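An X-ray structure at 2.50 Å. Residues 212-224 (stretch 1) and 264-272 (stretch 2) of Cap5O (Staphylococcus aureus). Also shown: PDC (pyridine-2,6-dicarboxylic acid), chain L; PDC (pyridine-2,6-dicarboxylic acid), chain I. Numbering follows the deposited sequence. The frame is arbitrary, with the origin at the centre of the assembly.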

# COMPACT_ATOMS: atom_id res chain seq x y z
N GLU B 212 -18.49 -1.01 -7.88
CA GLU B 212 -18.33 -2.04 -6.87
C GLU B 212 -16.82 -2.24 -6.53
O GLU B 212 -16.44 -2.09 -5.39
CB GLU B 212 -18.96 -3.37 -7.32
CG GLU B 212 -20.46 -3.31 -7.58
CD GLU B 212 -21.05 -4.48 -8.35
OE1 GLU B 212 -20.36 -5.04 -9.24
OE2 GLU B 212 -22.22 -4.82 -8.08
N MET B 213 -16.01 -2.55 -7.54
CA MET B 213 -14.58 -2.83 -7.47
C MET B 213 -13.77 -1.70 -6.83
O MET B 213 -12.91 -1.96 -5.98
CB MET B 213 -14.04 -3.19 -8.87
CG MET B 213 -12.72 -3.98 -8.86
SD MET B 213 -12.56 -5.21 -7.52
CE MET B 213 -12.72 -6.78 -8.41
N SER B 214 -14.07 -0.47 -7.22
CA SER B 214 -13.44 0.75 -6.75
C SER B 214 -13.56 0.93 -5.24
O SER B 214 -12.59 1.30 -4.57
CB SER B 214 -14.02 1.95 -7.50
OG SER B 214 -13.99 3.15 -6.74
N LYS B 215 -14.76 0.73 -4.72
CA LYS B 215 -15.00 0.96 -3.30
C LYS B 215 -14.35 -0.07 -2.41
O LYS B 215 -13.89 0.23 -1.31
CB LYS B 215 -16.51 1.13 -3.03
CG LYS B 215 -16.96 2.55 -3.35
CD LYS B 215 -16.37 3.61 -2.40
CE LYS B 215 -16.32 4.98 -3.04
NZ LYS B 215 -17.24 5.93 -2.37
N LEU B 216 -14.24 -1.26 -2.94
CA LEU B 216 -13.62 -2.38 -2.28
C LEU B 216 -12.11 -2.32 -2.36
O LEU B 216 -11.45 -2.76 -1.41
CB LEU B 216 -14.24 -3.69 -2.79
CG LEU B 216 -15.74 -3.90 -2.41
CD1 LEU B 216 -16.16 -5.34 -2.59
CD2 LEU B 216 -16.04 -3.47 -0.96
N MET B 217 -11.55 -1.78 -3.49
CA MET B 217 -10.12 -1.53 -3.68
C MET B 217 -9.61 -0.48 -2.68
O MET B 217 -8.46 -0.54 -2.27
CB MET B 217 -9.85 -1.04 -5.09
CG MET B 217 -9.48 -2.14 -6.00
SD MET B 217 -9.07 -1.63 -7.71
CE MET B 217 -8.16 -0.16 -7.44
N GLU B 218 -10.46 0.50 -2.32
CA GLU B 218 -10.19 1.54 -1.33
C GLU B 218 -9.96 0.86 0.02
O GLU B 218 -8.96 1.11 0.69
CB GLU B 218 -11.38 2.52 -1.22
CG GLU B 218 -11.46 3.55 -2.34
CD GLU B 218 -12.66 4.49 -2.31
OE1 GLU B 218 -12.93 5.16 -3.33
OE2 GLU B 218 -13.34 4.55 -1.26
N ASN B 219 -10.88 -0.06 0.38
CA ASN B 219 -10.84 -0.82 1.61
C ASN B 219 -9.62 -1.74 1.70
O ASN B 219 -9.06 -1.90 2.79
CB ASN B 219 -12.13 -1.62 1.75
CG ASN B 219 -13.35 -0.80 2.09
OD1 ASN B 219 -13.29 0.42 2.17
ND2 ASN B 219 -14.49 -1.46 2.27
N THR B 220 -9.26 -2.35 0.57
CA THR B 220 -8.16 -3.28 0.35
C THR B 220 -6.79 -2.59 0.43
O THR B 220 -5.89 -3.09 1.11
CB THR B 220 -8.40 -4.01 -0.96
OG1 THR B 220 -9.63 -4.72 -0.82
CG2 THR B 220 -7.31 -4.96 -1.30
N TYR B 221 -6.63 -1.43 -0.26
CA TYR B 221 -5.41 -0.65 -0.19
C TYR B 221 -5.13 -0.33 1.26
O TYR B 221 -4.01 -0.46 1.73
CB TYR B 221 -5.50 0.65 -1.01
CG TYR B 221 -4.34 1.60 -0.77
CD1 TYR B 221 -3.12 1.43 -1.42
CD2 TYR B 221 -4.45 2.65 0.14
CE1 TYR B 221 -2.05 2.30 -1.19
CE2 TYR B 221 -3.39 3.52 0.38
CZ TYR B 221 -2.18 3.33 -0.27
OH TYR B 221 -1.14 4.19 -0.02
N ARG B 222 -6.18 0.09 1.98
CA ARG B 222 -6.10 0.44 3.39
C ARG B 222 -5.76 -0.77 4.28
O ARG B 222 -4.96 -0.62 5.18
CB ARG B 222 -7.38 1.17 3.83
CG ARG B 222 -7.38 1.56 5.29
CD ARG B 222 -8.68 2.20 5.75
NE ARG B 222 -8.75 2.28 7.21
CZ ARG B 222 -8.06 3.12 7.98
NH1 ARG B 222 -7.21 3.99 7.44
NH2 ARG B 222 -8.19 3.09 9.30
N ASP B 223 -6.34 -1.96 4.02
CA ASP B 223 -6.12 -3.15 4.84
C ASP B 223 -4.72 -3.73 4.67
O ASP B 223 -4.08 -4.03 5.67
CB ASP B 223 -7.22 -4.21 4.59
CG ASP B 223 -7.29 -5.31 5.65
OD1 ASP B 223 -7.78 -5.03 6.75
OD2 ASP B 223 -6.87 -6.44 5.36
N VAL B 224 -4.26 -3.87 3.42
CA VAL B 224 -2.95 -4.38 3.04
C VAL B 224 -1.85 -3.45 3.61
O VAL B 224 -0.81 -3.94 4.10
CB VAL B 224 -2.86 -4.57 1.50
CG1 VAL B 224 -1.42 -4.87 1.06
CG2 VAL B 224 -3.82 -5.67 0.99
N GLY B 264 -5.44 -4.00 15.41
CA GLY B 264 -6.11 -4.80 14.40
C GLY B 264 -7.02 -3.92 13.56
O GLY B 264 -6.94 -2.69 13.64
N VAL B 265 -7.87 -4.55 12.74
CA VAL B 265 -8.78 -3.87 11.81
C VAL B 265 -10.20 -4.38 12.04
O VAL B 265 -10.37 -5.56 12.35
CB VAL B 265 -8.31 -4.02 10.32
CG1 VAL B 265 -9.24 -3.31 9.35
CG2 VAL B 265 -6.89 -3.50 10.13
N GLY B 266 -11.20 -3.51 11.88
CA GLY B 266 -12.59 -3.88 12.05
C GLY B 266 -13.51 -3.41 10.95
O GLY B 266 -13.04 -3.15 9.84
N GLY B 267 -14.80 -3.30 11.25
CA GLY B 267 -15.87 -2.88 10.35
C GLY B 267 -15.88 -3.50 8.95
O GLY B 267 -15.98 -4.72 8.80
N HIS B 268 -15.80 -2.62 7.94
CA HIS B 268 -15.76 -2.82 6.47
C HIS B 268 -15.28 -4.17 5.90
O HIS B 268 -14.45 -4.85 6.51
CB HIS B 268 -14.92 -1.69 5.84
CG HIS B 268 -13.57 -1.51 6.46
ND1 HIS B 268 -13.37 -0.66 7.55
CD2 HIS B 268 -12.38 -2.09 6.14
CE1 HIS B 268 -12.08 -0.75 7.85
NE2 HIS B 268 -11.44 -1.59 7.03
N CYS B 269 -15.76 -4.51 4.69
CA CYS B 269 -15.41 -5.73 3.98
C CYS B 269 -14.67 -5.45 2.66
O CYS B 269 -14.83 -4.38 2.07
CB CYS B 269 -16.61 -6.66 3.80
SG CYS B 269 -18.15 -5.83 3.31
N LEU B 270 -13.81 -6.41 2.23
CA LEU B 270 -12.88 -6.24 1.11
C LEU B 270 -13.31 -6.64 -0.31
O LEU B 270 -14.39 -7.20 -0.49
CB LEU B 270 -11.52 -6.86 1.46
CG LEU B 270 -10.91 -6.52 2.80
CD1 LEU B 270 -9.56 -7.16 2.93
CD2 LEU B 270 -10.81 -5.01 3.02
N ALA B 271 -12.42 -6.35 -1.31
CA ALA B 271 -12.54 -6.61 -2.76
C ALA B 271 -12.48 -8.13 -3.12
O ALA B 271 -11.79 -8.54 -4.07
CB ALA B 271 -11.48 -5.82 -3.53
N VAL B 272 -13.22 -8.94 -2.36
CA VAL B 272 -13.28 -10.38 -2.58
C VAL B 272 -14.70 -10.87 -2.62
O VAL B 272 -15.45 -10.68 -1.66
CB VAL B 272 -12.38 -11.21 -1.63
CG1 VAL B 272 -10.93 -11.21 -2.10
CG2 VAL B 272 -12.50 -10.72 -0.18
N1 PDC L . -11.51 5.01 4.14
C2 PDC L . -10.18 5.19 4.11
C3 PDC L . -9.46 4.44 3.18
C4 PDC L . -10.20 3.52 2.39
C5 PDC L . -11.60 3.41 2.50
C6 PDC L . -12.22 4.22 3.40
C7 PDC L . -9.63 6.20 5.06
O1 PDC L . -8.44 6.45 5.09
O2 PDC L . -10.51 6.84 5.89
C8 PDC L . -13.67 4.29 3.66
O3 PDC L . -14.49 3.63 3.02
O4 PDC L . -14.09 5.15 4.61
N1 PDC I . -12.15 7.22 7.93
C2 PDC I . -11.80 6.00 8.46
C3 PDC I . -11.08 5.86 9.69
C4 PDC I . -10.72 7.04 10.36
C5 PDC I . -11.12 8.28 9.79
C6 PDC I . -11.84 8.37 8.56
C7 PDC I . -12.18 4.81 7.72
O1 PDC I . -11.94 3.66 8.12
O2 PDC I . -12.87 5.07 6.60
C8 PDC I . -12.18 9.73 7.98
O3 PDC I . -11.91 10.77 8.51
O4 PDC I . -12.82 9.90 6.83

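A helix can hold an irregular segment against one of its faces by offering a few side-chain groups to that segment's backbone, and Cap5O gives a compact example. Residues 212-224 are helical throughout, whereas 264-272 form neither helix nor strand. The two stretches, both from one chain, come closest in backbone register at Leu-216 and Ala-271, whose CA atoms lie 4.4 Å apart, and the contact between the stretches buries 538 Å², both sides summed.

The contact opens with Met-213. Its CA-to-CB bond points away, but the thioether curls back so that SD lies 4.2 Å from CB of Ala-271. One turn on, Leu-216 points toward the loop; its CB sits 3.6 Å from CB of Ala-271, an approach that the small alanine side chain accommodates. Leu-216 CD1 also comes within 3.3 Å of Leu-270 O, a contact without hydrogen bonding.

Asn-219 supplies the first polar tie. Its ND2 donates to the backbone carbonyl O of Cys-269 at 2.9 Å, and the N-H...acceptor angle of 172° makes the bond nearly linear. The same amide nitrogen lies 3.6 Å from CB of His-268.

Thr-220 then works in two directions. Its OG1 donates to Leu-216 O within the helix at 2.7 Å, and with its proton so committed it accepts from the backbone N of Ala-271 at 3.3 Å, a longer but well-aligned bond. Two consecutive helix residues thus satisfy a carbonyl and an amide of a loop that has no regular backbone pairing.

Asp-223 closes the contact. Its carboxylate is hydrogen-bonded elsewhere in the structure, and its meetings here are van der Waals: OD1 lies 3.4 Å from CG1 of Val-265, and OD2 lies 3.7 Å from CD1 of Leu-270. The leucine's CA-to-CB bond points away overall, yet its branched end returns to the helix, with CD2 3.6 Å from Asn-219 O.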